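Local coordinates for protein phosphatase (Thermotoga maritima, PDB 1NF2) that probably acts as a magnesium-dependent phosphatase of the haloacid dehalogenase family, with a separate substrate-binding domain, at residues Ile244-Asn249 and Val254-Glu259; Ile209-Asp214 and Phe220-Ala225; Glu118-Ala123 and Val128-Glu133; His101-Ala104 and Val109-Ser112. One frame throughout, in Å; residues are numbered along the deposited sequence.

Interaction 1. Residues Ile244-Asn249 and Val254-Glu259; sequences IVTLTN and VSYVLE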
loop_
_atom_site.group_PDB
_atom_site.type_symbol
_atom_site.label_atom_id
_atom_site.label_comp_id
_atom_site.label_asym_id
_atom_site.label_seq_id
_atom_site.Cartn_x
_atom_site.Cartn_y
_atom_site.Cartn_z
ATOM N N ILE A 244 -0.861 7.904 -20.874
ATOM C CA ILE A 244 -0.852 9.357 -20.746
ATOM C C ILE A 244 -0.089 9.756 -19.490
ATOM O O ILE A 244 -0.185 9.087 -18.464
ATOM C CB ILE A 244 -2.294 9.920 -20.583
ATOM C CG1 ILE A 244 -3.204 9.398 -21.700
ATOM C CG2 ILE A 244 -2.251 11.447 -20.578
ATOM C CD1 ILE A 244 -2.830 9.884 -23.087
ATOM N N VAL A 245 0.671 10.841 -19.568
ATOM C CA VAL A 245 1.390 11.345 -18.399
ATOM C C VAL A 245 0.765 12.709 -18.089
ATOM O O VAL A 245 0.921 13.678 -18.829
ATOM C CB VAL A 245 2.908 11.468 -18.669
ATOM C CG1 VAL A 245 3.142 11.993 -20.050
ATOM C CG2 VAL A 245 3.560 12.391 -17.627
ATOM N N THR A 246 0.025 12.750 -16.995
ATOM C CA THR A 246 -0.674 13.946 -16.580
ATOM C C THR A 246 0.253 14.865 -15.800
ATOM O O THR A 246 1.483 14.742 -15.882
ATOM C CB THR A 246 -1.914 13.559 -15.733
ATOM O OG1 THR A 246 -2.683 14.731 -15.424
ATOM C CG2 THR A 246 -1.492 12.851 -14.437
ATOM N N LEU A 247 -0.336 15.794 -15.059
ATOM C CA LEU A 247 0.438 16.728 -14.265
ATOM C C LEU A 247 0.965 16.043 -13.011
ATOM O O LEU A 247 0.779 14.842 -12.797
ATOM C CB LEU A 247 -0.421 17.925 -13.858
ATOM C CG LEU A 247 -1.011 18.759 -14.999
ATOM C CD1 LEU A 247 -1.811 19.914 -14.419
ATOM C CD2 LEU A 247 0.107 19.277 -15.899
ATOM N N THR A 248 1.612 16.836 -12.177
ATOM C CA THR A 248 2.193 16.372 -10.934
ATOM C C THR A 248 1.120 16.165 -9.858
ATOM O O THR A 248 0.001 16.658 -9.984
ATOM C CB THR A 248 3.254 17.406 -10.487
ATOM O OG1 THR A 248 4.543 16.786 -10.463
ATOM C CG2 THR A 248 2.911 18.002 -9.151
ATOM N N ASN A 249 1.460 15.431 -8.803
ATOM C CA ASN A 249 0.515 15.185 -7.722
ATOM C C ASN A 249 0.344 16.420 -6.834
ATOM O O ASN A 249 -0.596 16.501 -6.047
ATOM C CB ASN A 249 0.961 13.983 -6.868
ATOM C CG ASN A 249 2.249 14.246 -6.101
ATOM O OD1 ASN A 249 2.340 13.963 -4.901
ATOM N ND2 ASN A 249 3.251 14.777 -6.788
ATOM N N VAL A 254 -4.355 14.375 -11.299
ATOM C CA VAL A 254 -5.455 13.433 -11.450
ATOM C C VAL A 254 -6.645 14.078 -12.160
ATOM O O VAL A 254 -7.146 13.541 -13.153
ATOM C CB VAL A 254 -5.924 12.902 -10.081
ATOM C CG1 VAL A 254 -7.133 11.993 -10.259
ATOM C CG2 VAL A 254 -4.788 12.147 -9.406
ATOM N N SER A 255 -7.093 15.225 -11.651
ATOM C CA SER A 255 -8.222 15.946 -12.242
ATOM C C SER A 255 -7.966 16.299 -13.698
ATOM O O SER A 255 -8.840 16.153 -14.544
ATOM C CB SER A 255 -8.499 17.251 -11.481
ATOM O OG SER A 255 -9.112 17.016 -10.226
ATOM N N TYR A 256 -6.757 16.766 -13.981
ATOM C CA TYR A 256 -6.393 17.182 -15.326
ATOM C C TYR A 256 -6.731 16.155 -16.408
ATOM O O TYR A 256 -7.163 16.523 -17.500
ATOM C CB TYR A 256 -4.908 17.536 -15.364
ATOM C CG TYR A 256 -4.486 18.303 -16.596
ATOM C CD1 TYR A 256 -4.067 17.640 -17.747
ATOM C CD2 TYR A 256 -4.506 19.698 -16.610
ATOM C CE1 TYR A 256 -3.673 18.345 -18.884
ATOM C CE2 TYR A 256 -4.116 20.417 -17.743
ATOM C CZ TYR A 256 -3.700 19.734 -18.875
ATOM O OH TYR A 256 -3.321 20.433 -20.000
ATOM N N VAL A 257 -6.544 14.874 -16.109
ATOM C CA VAL A 257 -6.852 13.820 -17.072
ATOM C C VAL A 257 -8.234 13.235 -16.798
ATOM O O VAL A 257 -8.982 12.904 -17.721
ATOM C CB VAL A 257 -5.800 12.670 -17.013
ATOM C CG1 VAL A 257 -6.340 11.419 -17.712
ATOM C CG2 VAL A 257 -4.517 13.113 -17.682
ATOM N N LEU A 258 -8.571 13.128 -15.519
ATOM C CA LEU A 258 -9.848 12.577 -15.110
ATOM C C LEU A 258 -11.027 13.289 -15.764
ATOM O O LEU A 258 -12.002 12.655 -16.162
ATOM C CB LEU A 258 -9.961 12.650 -13.589
ATOM C CG LEU A 258 -11.108 11.908 -12.914
ATOM C CD1 LEU A 258 -11.144 10.443 -13.357
ATOM C CD2 LEU A 258 -10.922 12.021 -11.404
ATOM N N GLU A 259 -10.934 14.607 -15.889
ATOM C CA GLU A 259 -12.016 15.377 -16.490
ATOM C C GLU A 259 -12.185 15.149 -17.988
ATOM O O GLU A 259 -13.235 15.468 -18.541
ATOM C CB GLU A 259 -11.809 16.875 -16.241
ATOM C CG GLU A 259 -11.588 17.229 -14.791
ATOM C CD GLU A 259 -11.508 18.719 -14.563
ATOM O OE1 GLU A 259 -10.848 19.406 -15.371
ATOM O OE2 GLU A 259 -12.097 19.200 -13.570
#

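Interaction 2. Residues Ile209-Asp214 and Phe220-Ala225; sequences IVVFGD and FMFEEA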
loop_
_atom_site.group_PDB
_atom_site.type_symbol
_atom_site.label_atom_id
_atom_site.label_comp_id
_atom_site.label_asym_id
_atom_site.label_seq_id
_atom_site.Cartn_x
_atom_site.Cartn_y
_atom_site.Cartn_z
ATOM N N ILE A 209 -11.494 -0.056 -16.894
ATOM C CA ILE A 209 -10.687 0.345 -15.743
ATOM C C ILE A 209 -9.545 1.299 -16.063
ATOM O O ILE A 209 -8.808 1.088 -17.020
ATOM C CB ILE A 209 -10.059 -0.886 -15.056
ATOM C CG1 ILE A 209 -11.151 -1.895 -14.687
ATOM C CG2 ILE A 209 -9.304 -0.458 -13.808
ATOM C CD1 ILE A 209 -10.625 -3.144 -14.008
ATOM N N VAL A 210 -9.409 2.342 -15.247
ATOM C CA VAL A 210 -8.322 3.306 -15.395
ATOM C C VAL A 210 -7.526 3.290 -14.085
ATOM O O VAL A 210 -8.117 3.210 -13.011
ATOM C CB VAL A 210 -8.842 4.753 -15.588
ATOM C CG1 VAL A 210 -7.684 5.679 -15.951
ATOM C CG2 VAL A 210 -9.894 4.787 -16.649
ATOM N N VAL A 211 -6.199 3.359 -14.176
ATOM C CA VAL A 211 -5.359 3.388 -12.976
ATOM C C VAL A 211 -4.399 4.572 -13.046
ATOM O O VAL A 211 -3.829 4.861 -14.099
ATOM C CB VAL A 211 -4.512 2.083 -12.805
ATOM C CG1 VAL A 211 -5.424 0.892 -12.605
ATOM C CG2 VAL A 211 -3.650 1.857 -14.016
ATOM N N PHE A 212 -4.261 5.276 -11.927
ATOM C CA PHE A 212 -3.342 6.406 -11.822
ATOM C C PHE A 212 -2.249 5.954 -10.859
ATOM O O PHE A 212 -2.550 5.454 -9.776
ATOM C CB PHE A 212 -4.043 7.643 -11.227
ATOM C CG PHE A 212 -5.046 8.296 -12.145
ATOM C CD1 PHE A 212 -4.733 9.476 -12.808
ATOM C CD2 PHE A 212 -6.306 7.751 -12.317
ATOM C CE1 PHE A 212 -5.668 10.108 -13.634
ATOM C CE2 PHE A 212 -7.249 8.374 -13.143
ATOM C CZ PHE A 212 -6.923 9.556 -13.799
ATOM N N GLY A 213 -0.994 6.131 -11.255
ATOM C CA GLY A 213 0.104 5.735 -10.399
ATOM C C GLY A 213 1.370 6.534 -10.647
ATOM O O GLY A 213 1.418 7.397 -11.527
ATOM N N ASP A 214 2.395 6.244 -9.856
ATOM C CA ASP A 214 3.677 6.917 -9.967
ATOM C C ASP A 214 4.812 5.953 -9.614
ATOM O O ASP A 214 5.985 6.240 -9.878
ATOM C CB ASP A 214 3.724 8.090 -8.992
ATOM C CG ASP A 214 3.916 7.634 -7.548
ATOM O OD1 ASP A 214 4.526 8.393 -6.760
ATOM O OD2 ASP A 214 3.461 6.519 -7.196
ATOM N N PHE A 220 2.490 -2.731 -11.373
ATOM C CA PHE A 220 1.804 -4.019 -11.367
ATOM C C PHE A 220 0.317 -3.861 -11.709
ATOM O O PHE A 220 -0.271 -4.749 -12.324
ATOM C CB PHE A 220 1.947 -4.689 -9.991
ATOM C CG PHE A 220 3.330 -5.230 -9.707
ATOM C CD1 PHE A 220 3.743 -6.444 -10.248
ATOM C CD2 PHE A 220 4.214 -4.528 -8.887
ATOM C CE1 PHE A 220 5.022 -6.959 -9.971
ATOM C CE2 PHE A 220 5.486 -5.026 -8.605
ATOM C CZ PHE A 220 5.894 -6.247 -9.147
ATOM N N MET A 221 -0.290 -2.744 -11.302
ATOM C CA MET A 221 -1.708 -2.501 -11.578
ATOM C C MET A 221 -1.972 -2.200 -13.052
ATOM O O MET A 221 -3.047 -2.496 -13.574
ATOM C CB MET A 221 -2.240 -1.343 -10.722
ATOM C CG MET A 221 -2.320 -1.665 -9.222
ATOM S SD MET A 221 -3.267 -0.485 -8.230
ATOM C CE MET A 221 -4.441 -1.401 -7.760
ATOM N N PHE A 222 -0.985 -1.604 -13.712
ATOM C CA PHE A 222 -1.098 -1.255 -15.119
ATOM C C PHE A 222 -1.510 -2.421 -16.001
ATOM O O PHE A 222 -2.295 -2.252 -16.943
ATOM C CB PHE A 222 0.227 -0.697 -15.635
ATOM C CG PHE A 222 0.405 0.775 -15.403
ATOM C CD1 PHE A 222 1.458 1.452 -15.995
ATOM C CD2 PHE A 222 -0.483 1.484 -14.609
ATOM C CE1 PHE A 222 1.627 2.812 -15.803
ATOM C CE2 PHE A 222 -0.322 2.846 -14.411
ATOM C CZ PHE A 222 0.736 3.509 -15.011
ATOM N N GLU A 223 -0.971 -3.598 -15.697
ATOM C CA GLU A 223 -1.253 -4.800 -16.470
ATOM C C GLU A 223 -2.712 -5.215 -16.359
ATOM O O GLU A 223 -3.218 -5.965 -17.190
ATOM C CB GLU A 223 -0.358 -5.948 -15.996
ATOM C CG GLU A 223 1.052 -5.518 -15.596
ATOM C CD GLU A 223 1.792 -4.777 -16.698
ATOM O OE1 GLU A 223 2.923 -4.312 -16.440
ATOM O OE2 GLU A 223 1.253 -4.659 -17.821
ATOM N N GLU A 224 -3.385 -4.719 -15.330
ATOM C CA GLU A 224 -4.788 -5.042 -15.098
ATOM C C GLU A 224 -5.771 -3.932 -15.495
ATOM O O GLU A 224 -6.951 -3.997 -15.145
ATOM C CB GLU A 224 -4.990 -5.367 -13.620
ATOM C CG GLU A 224 -4.078 -6.463 -13.091
ATOM C CD GLU A 224 -4.205 -7.751 -13.882
ATOM O OE1 GLU A 224 -5.348 -8.189 -14.118
ATOM O OE2 GLU A 224 -3.165 -8.326 -14.264
ATOM N N ALA A 225 -5.307 -2.918 -16.220
ATOM C CA ALA A 225 -6.197 -1.817 -16.596
ATOM C C ALA A 225 -6.263 -1.528 -18.091
ATOM O O ALA A 225 -5.325 -1.820 -18.837
ATOM C CB ALA A 225 -5.785 -0.550 -15.848
#

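Interaction 3. Residues Glu118-Ala123 and Val128-Glu133; sequences EIKSYA and VDYRVE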
loop_
_atom_site.group_PDB
_atom_site.type_symbol
_atom_site.label_atom_id
_atom_site.label_comp_id
_atom_site.label_asym_id
_atom_site.label_seq_id
_atom_site.Cartn_x
_atom_site.Cartn_y
_atom_site.Cartn_z
ATOM N N GLU A 118 14.000 4.672 17.789
ATOM C CA GLU A 118 13.816 4.160 16.438
ATOM C C GLU A 118 12.331 4.158 16.078
ATOM O O GLU A 118 11.922 4.753 15.080
ATOM C CB GLU A 118 14.367 2.733 16.322
ATOM C CG GLU A 118 15.871 2.619 16.064
ATOM C CD GLU A 118 16.724 3.120 17.212
ATOM O OE1 GLU A 118 16.562 2.614 18.343
ATOM O OE2 GLU A 118 17.564 4.014 16.979
ATOM N N ILE A 119 11.530 3.494 16.904
ATOM C CA ILE A 119 10.098 3.402 16.671
ATOM C C ILE A 119 9.417 4.771 16.677
ATOM O O ILE A 119 8.581 5.058 15.817
ATOM C CB ILE A 119 9.419 2.484 17.721
ATOM C CG1 ILE A 119 7.915 2.410 17.458
ATOM C CG2 ILE A 119 9.671 3.000 19.119
ATOM C CD1 ILE A 119 7.562 1.811 16.116
ATOM N N LYS A 120 9.777 5.615 17.640
ATOM C CA LYS A 120 9.184 6.943 17.740
ATOM C C LYS A 120 9.314 7.716 16.426
ATOM O O LYS A 120 8.329 8.243 15.901
ATOM C CB LYS A 120 9.848 7.738 18.868
ATOM C CG LYS A 120 9.681 7.127 20.254
ATOM C CD LYS A 120 10.371 7.973 21.319
ATOM C CE LYS A 120 10.231 7.357 22.706
ATOM N NZ LYS A 120 8.808 7.242 23.149
ATOM N N SER A 121 10.531 7.766 15.898
ATOM C CA SER A 121 10.802 8.481 14.658
ATOM C C SER A 121 10.176 7.842 13.423
ATOM O O SER A 121 9.872 8.536 12.454
ATOM C CB SER A 121 12.311 8.612 14.449
ATOM O OG SER A 121 12.592 9.190 13.186
ATOM N N TYR A 122 9.993 6.523 13.440
ATOM C CA TYR A 122 9.398 5.860 12.288
ATOM C C TYR A 122 7.903 6.132 12.219
ATOM O O TYR A 122 7.369 6.423 11.150
ATOM C CB TYR A 122 9.645 4.345 12.327
ATOM C CG TYR A 122 8.795 3.578 11.328
ATOM C CD1 TYR A 122 7.500 3.164 11.654
ATOM C CD2 TYR A 122 9.255 3.336 10.033
ATOM C CE1 TYR A 122 6.680 2.535 10.715
ATOM C CE2 TYR A 122 8.446 2.709 9.087
ATOM C CZ TYR A 122 7.160 2.315 9.435
ATOM O OH TYR A 122 6.349 1.726 8.492
ATOM N N ALA A 123 7.231 6.032 13.361
ATOM C CA ALA A 123 5.795 6.264 13.421
ATOM C C ALA A 123 5.485 7.724 13.120
ATOM O O ALA A 123 4.409 8.055 12.623
ATOM C CB ALA A 123 5.263 5.891 14.795
ATOM N N VAL A 128 1.637 6.982 11.887
ATOM C CA VAL A 128 0.777 5.884 12.314
ATOM C C VAL A 128 0.972 5.751 13.836
ATOM O O VAL A 128 2.009 6.160 14.366
ATOM C CB VAL A 128 1.214 4.545 11.659
ATOM C CG1 VAL A 128 1.022 4.616 10.142
ATOM C CG2 VAL A 128 2.682 4.254 11.987
ATOM N N ASP A 129 -0.015 5.199 14.540
ATOM C CA ASP A 129 0.095 4.996 15.990
ATOM C C ASP A 129 0.711 3.615 16.219
ATOM O O ASP A 129 0.483 2.701 15.429
ATOM C CB ASP A 129 -1.288 5.032 16.658
ATOM C CG ASP A 129 -1.933 6.407 16.616
ATOM O OD1 ASP A 129 -2.206 6.909 15.507
ATOM O OD2 ASP A 129 -2.171 6.980 17.700
ATOM N N TYR A 130 1.499 3.465 17.279
ATOM C CA TYR A 130 2.101 2.172 17.583
ATOM C C TYR A 130 1.897 1.829 19.051
ATOM O O TYR A 130 1.594 2.698 19.870
ATOM C CB TYR A 130 3.601 2.154 17.261
ATOM C CG TYR A 130 4.438 3.051 18.139
ATOM C CD1 TYR A 130 4.561 4.412 17.863
ATOM C CD2 TYR A 130 5.109 2.539 19.251
ATOM C CE1 TYR A 130 5.335 5.244 18.670
ATOM C CE2 TYR A 130 5.883 3.362 20.064
ATOM C CZ TYR A 130 5.994 4.713 19.768
ATOM O OH TYR A 130 6.771 5.529 20.561
ATOM N N ARG A 131 2.063 0.555 19.378
ATOM C CA ARG A 131 1.895 0.088 20.740
ATOM C C ARG A 131 3.088 -0.762 21.153
ATOM O O ARG A 131 3.596 -1.562 20.365
ATOM C CB ARG A 131 0.590 -0.706 20.849
ATOM C CG ARG A 131 -0.655 0.174 20.811
ATOM C CD ARG A 131 -1.921 -0.631 20.584
ATOM N NE ARG A 131 -3.139 0.123 20.897
ATOM C CZ ARG A 131 -3.478 1.292 20.357
ATOM N NH1 ARG A 131 -2.693 1.877 19.462
ATOM N NH2 ARG A 131 -4.616 1.876 20.709
ATOM N N VAL A 132 3.547 -0.563 22.384
ATOM C CA VAL A 132 4.678 -1.313 22.911
ATOM C C VAL A 132 4.204 -2.624 23.519
ATOM O O VAL A 132 3.355 -2.642 24.409
ATOM C CB VAL A 132 5.441 -0.508 23.985
ATOM C CG1 VAL A 132 6.147 0.666 23.337
ATOM C CG2 VAL A 132 4.473 -0.013 25.052
ATOM N N GLU A 133 4.753 -3.723 23.019
ATOM C CA GLU A 133 4.397 -5.054 23.493
ATOM C C GLU A 133 5.670 -5.883 23.667
ATOM O O GLU A 133 6.175 -6.469 22.709
ATOM C CB GLU A 133 3.461 -5.733 22.485
ATOM C CG GLU A 133 3.156 -7.195 22.792
ATOM C CD GLU A 133 2.337 -7.380 24.056
ATOM O OE1 GLU A 133 2.683 -6.765 25.085
ATOM O OE2 GLU A 133 1.352 -8.149 24.022
#

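Interaction 4. Residues His101-Ala104 and Val109-Ser112; sequences HWQA and VLYS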
loop_
_atom_site.group_PDB
_atom_site.type_symbol
_atom_site.label_atom_id
_atom_site.label_comp_id
_atom_site.label_asym_id
_atom_site.label_seq_id
_atom_site.Cartn_x
_atom_site.Cartn_y
_atom_site.Cartn_z
ATOM N N HIS A 101 16.101 -4.128 16.532
ATOM C CA HIS A 101 14.878 -3.409 16.861
ATOM C C HIS A 101 13.837 -3.729 15.794
ATOM O O HIS A 101 13.888 -3.224 14.673
ATOM C CB HIS A 101 15.151 -1.905 16.937
ATOM C CG HIS A 101 15.991 -1.511 18.113
ATOM N ND1 HIS A 101 15.603 -1.748 19.416
ATOM C CD2 HIS A 101 17.207 -0.918 18.185
ATOM C CE1 HIS A 101 16.543 -1.318 20.238
ATOM N NE2 HIS A 101 17.527 -0.810 19.517
ATOM N N TRP A 102 12.900 -4.594 16.154
ATOM C CA TRP A 102 11.867 -5.000 15.224
ATOM C C TRP A 102 10.473 -4.677 15.726
ATOM O O TRP A 102 10.231 -4.586 16.931
ATOM C CB TRP A 102 11.967 -6.500 14.943
ATOM C CG TRP A 102 11.796 -7.345 16.160
ATOM C CD1 TRP A 102 12.702 -7.535 17.165
ATOM C CD2 TRP A 102 10.646 -8.125 16.504
ATOM N NE1 TRP A 102 12.188 -8.389 18.111
ATOM C CE2 TRP A 102 10.929 -8.767 17.730
ATOM C CE3 TRP A 102 9.404 -8.345 15.892
ATOM C CZ2 TRP A 102 10.013 -9.614 18.359
ATOM C CZ3 TRP A 102 8.495 -9.188 16.514
ATOM C CH2 TRP A 102 8.805 -9.815 17.738
ATOM N N GLN A 103 9.565 -4.513 14.771
ATOM C CA GLN A 103 8.170 -4.203 15.032
ATOM C C GLN A 103 7.326 -5.120 14.153
ATOM O O GLN A 103 7.823 -5.676 13.174
ATOM C CB GLN A 103 7.907 -2.738 14.698
ATOM C CG GLN A 103 8.488 -2.308 13.362
ATOM C CD GLN A 103 8.350 -0.817 13.123
ATOM O OE1 GLN A 103 8.817 -0.005 13.922
ATOM N NE2 GLN A 103 7.708 -0.449 12.017
ATOM N N ALA A 104 6.056 -5.283 14.496
ATOM C CA ALA A 104 5.194 -6.157 13.712
ATOM C C ALA A 104 3.824 -5.551 13.433
ATOM O O ALA A 104 3.260 -4.852 14.272
ATOM C CB ALA A 104 5.025 -7.498 14.433
ATOM N N VAL A 109 -2.484 -3.247 13.336
ATOM C CA VAL A 109 -1.962 -2.491 14.476
ATOM C C VAL A 109 -0.442 -2.658 14.495
ATOM O O VAL A 109 0.066 -3.771 14.368
ATOM C CB VAL A 109 -2.542 -2.995 15.823
ATOM C CG1 VAL A 109 -1.959 -2.182 16.982
ATOM C CG2 VAL A 109 -4.059 -2.875 15.817
ATOM N N LEU A 110 0.282 -1.552 14.629
ATOM C CA LEU A 110 1.738 -1.611 14.654
ATOM C C LEU A 110 2.193 -1.823 16.090
ATOM O O LEU A 110 1.813 -1.063 16.984
ATOM C CB LEU A 110 2.352 -0.308 14.127
ATOM C CG LEU A 110 3.701 -0.375 13.401
ATOM C CD1 LEU A 110 4.295 1.023 13.335
ATOM C CD2 LEU A 110 4.657 -1.310 14.108
ATOM N N TYR A 111 2.995 -2.864 16.303
ATOM C CA TYR A 111 3.527 -3.180 17.627
ATOM C C TYR A 111 5.047 -3.096 17.583
ATOM O O TYR A 111 5.661 -3.342 16.547
ATOM C CB TYR A 111 3.142 -4.602 18.046
ATOM C CG TYR A 111 1.676 -4.826 18.330
ATOM C CD1 TYR A 111 1.163 -4.676 19.614
ATOM C CD2 TYR A 111 0.805 -5.217 17.313
ATOM C CE1 TYR A 111 -0.183 -4.919 19.883
ATOM C CE2 TYR A 111 -0.540 -5.459 17.568
ATOM C CZ TYR A 111 -1.027 -5.310 18.851
ATOM O OH TYR A 111 -2.359 -5.558 19.100
ATOM N N SER A 112 5.646 -2.744 18.716
ATOM C CA SER A 112 7.097 -2.666 18.838
ATOM C C SER A 112 7.455 -3.307 20.171
ATOM O O SER A 112 6.769 -3.100 21.173
ATOM C CB SER A 112 7.580 -1.216 18.819
ATOM O OG SER A 112 8.996 -1.169 18.806
HETATM O O HOH W 1 11.594 -3.002 19.358
#

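Interaction 1. Residues Ile244-Asn249 and Val254-Glu259
Leu247 lies across one face of the Tyr256 ring. Its CG sits 4.1 Å from the ring centroid, 23° off the ring normal and displaced toward the rim, which makes a CH-pi contact. The branch CD1 comes nearer to the ring atoms and touches Tyr256 CD2 at 3.5 Å. Beside this pair, the methyl CG2 of Val257 meets Thr246 at its branch point. Val257 CG2 is 3.3 Å from Thr246 CB, tighter than usual for two carbons. From the strand before Thr246, Ile244 CG2 reaches the same Val257 CG2 at 4.0 Å. Thr246 OG1 is anti to the backbone N (chi1 -175°), which turns the hydroxyl toward the helix. There it passes 3.6 Å from Tyr256 CB, but its hydrogen bond goes to the backbone O of Gly253, at the start of the helix. No hydrogen bond joins the two segments directly. This is the last strand-to-helix connection of the Rossmann-like HAD core: strand 244-245 is an outermost strand of the eight-stranded sheet, and helix 253-258 folds back beside it. Ile244 and Thr246 make backbone bonds to Ala230 of the neighbouring strand 227-230. Val229 of that strand touches both Thr246 and Val257. On the far flank of the helix, Ser255 OG bonds to Asp24 and Asn27 of helix 22-31.

Interaction 2. Residues Ile209-Asp214 and Phe220-Ala225
The first torsion of Val211 (chi1 -64°) sets CG1 anti to the carbonyl carbon and puts CG2 between the backbone N and that carbon. The two methyls therefore reach different partners. CG1 goes to Ala225, 3.6 Å from its CB, and CG2 goes to Phe222. The Phe222 side chain starts out alongside the strand, and its first torsion (chi1 -86°) brings the ring edge up to Val211. Val211 CG2 meets the ring at its edge, close to the ring plane, and lies 3.2 Å from Phe222 CD2. This is a tight contact. Met221 adds a looser one, with its CB 4.3 Å from Val211 CG1. At the start of the strand, Ile209 continues the row: its CG2 is 4.1 Å from Ala225 CB, and its CD1 approaches the backbone O of Glu224 at 3.9 Å. The contact belongs to a beta-alpha-beta unit of the Rossmann-like HAD core, made of strand 209-213, helix 216-222 and strand 227-230. A type I turn from Phe222 to Ala225 leads the chain out of the helix and back toward the sheet. Ala225 N bonds to Phe222 O across that turn. No hydrogen bond links the two segments; the contact is buried and made almost wholly by apolar side chains. The strand runs directly into Asp214, which binds the magnesium ion together with Asp8 and Asp10. Asp218 OD1 accepts a bond from Asp214 N and ties this loop to the helix. Val6 of strand 4-8 touches Val211 and Met221, and Glu224 makes a salt bridge to Arg199 of helix 191-202.

Interaction 3. Residues Glu118-Ala123 and Val128-Glu133
Ile119 and Tyr130 form the centre of a helix-on-strand packing contact in the domain built on the six-stranded sheet. The helix segment 118-123 and the short strand 130-132 run nearly antiparallel, at 166°, with their axes 10.2 Å apart. Ile119 lays its CG1 over one face of the tyrosine ring, 3.4 Å from the centroid and 16° off the normal, offset toward the rim. This is a close CH-pi contact. The Tyr130 torsion helps to make it: CG lies between the backbone N and the carbonyl carbon (chi1 67°), and the ring is carried against the helix. Ala123 CB meets the same ring obliquely, 3.5 Å from Tyr130 CD1. The helix and strand belong to a beta-alpha-beta unit that begins with strand 110-112. Strand 130-132 is an outermost strand of the sheet, parallel to strand 110-112, and Arg131 makes backbone bonds to Leu110 and Ser112. At the far end of the ring, Lys120 CG touches Tyr130 OH at 3.3 Å. The hydroxyl is hydrogen-bonded to Asp115 OD2, and Lys120 NZ makes a salt bridge to the same oxygen. One carboxylate thus holds both polar ends. Where the chain leaves the helix, Val128 N bonds to Ala123 O at 3.1 Å, though the position of that oxygen is less certain. Val128 CG2 packs against Ala123 CB at 4.2 Å.

Interaction 4. Residues His101-Ala104 and Val109-Ser112
Two backbone hydrogen bonds pair Ala104 with Tyr111. Ala104 N gives to Tyr111 O at 2.9 Å, with the donor tilted 28° from the carbonyl plane. Tyr111 N returns a bond to Ala104 O, also 2.9 Å long and in the carbonyl plane, with an N-H...O angle of 162°. This is a hydrogen-bonded pair of an antiparallel beta hairpin, strands 102-105 and 110-112. Gln103 and Ser112 form the adjoining non-hydrogen-bonded pair, with CA atoms 4.2 Å apart. Van der Waals contact is made on the face that bears Gln103 and Ser112. Leu110 CD2 lies 3.6 Å from Gln103 CB. Gln103 CG sits between the backbone N and the carbonyl carbon (chi1 46°), with the chain extended beyond it, and the amide is carried alongside the leucine methyls. Helix 117-125 packs on this side through Ile119 and Tyr122. On the opposite face lie Ala104 and Tyr111, where helix 136-143 brings in Val140 and Leu136. Ala104 O lies at the edge of the Tyr111 ring, in its plane, 3.9 Å from Tyr111 CD2. A water bridges Trp102 O and Ser112 OG, 3.2 Å from each, and donates to the carbonyl. Ser112 OG also bonds to Lys114 O. The strands are therefore joined mainly through backbone polar atoms, with a water extending the link to Trp102, while side chains on each face also pack against a helix.

The four contacts fall into two pairs, on opposite sides of the chain's centre. Along the chain the order is interaction 4, 3, 2, 1. The centres of interactions 4 and 3 are about 7 Å apart, and both share the six-stranded sheet. Strand 110-112 leads into helix 117-125, and the backbones of Ser112 and Glu133 meet where the strands lie side by side. The centres of interactions 2 and 1 are about 14 Å apart. These two share the eight-stranded sheet of the magnesium-binding core, touching where Phe212 packs on Val254 and Val257. Between the pairs, centres lie 31 to 37 Å apart. This separation fits a catalytic core and a distinct substrate-binding domain.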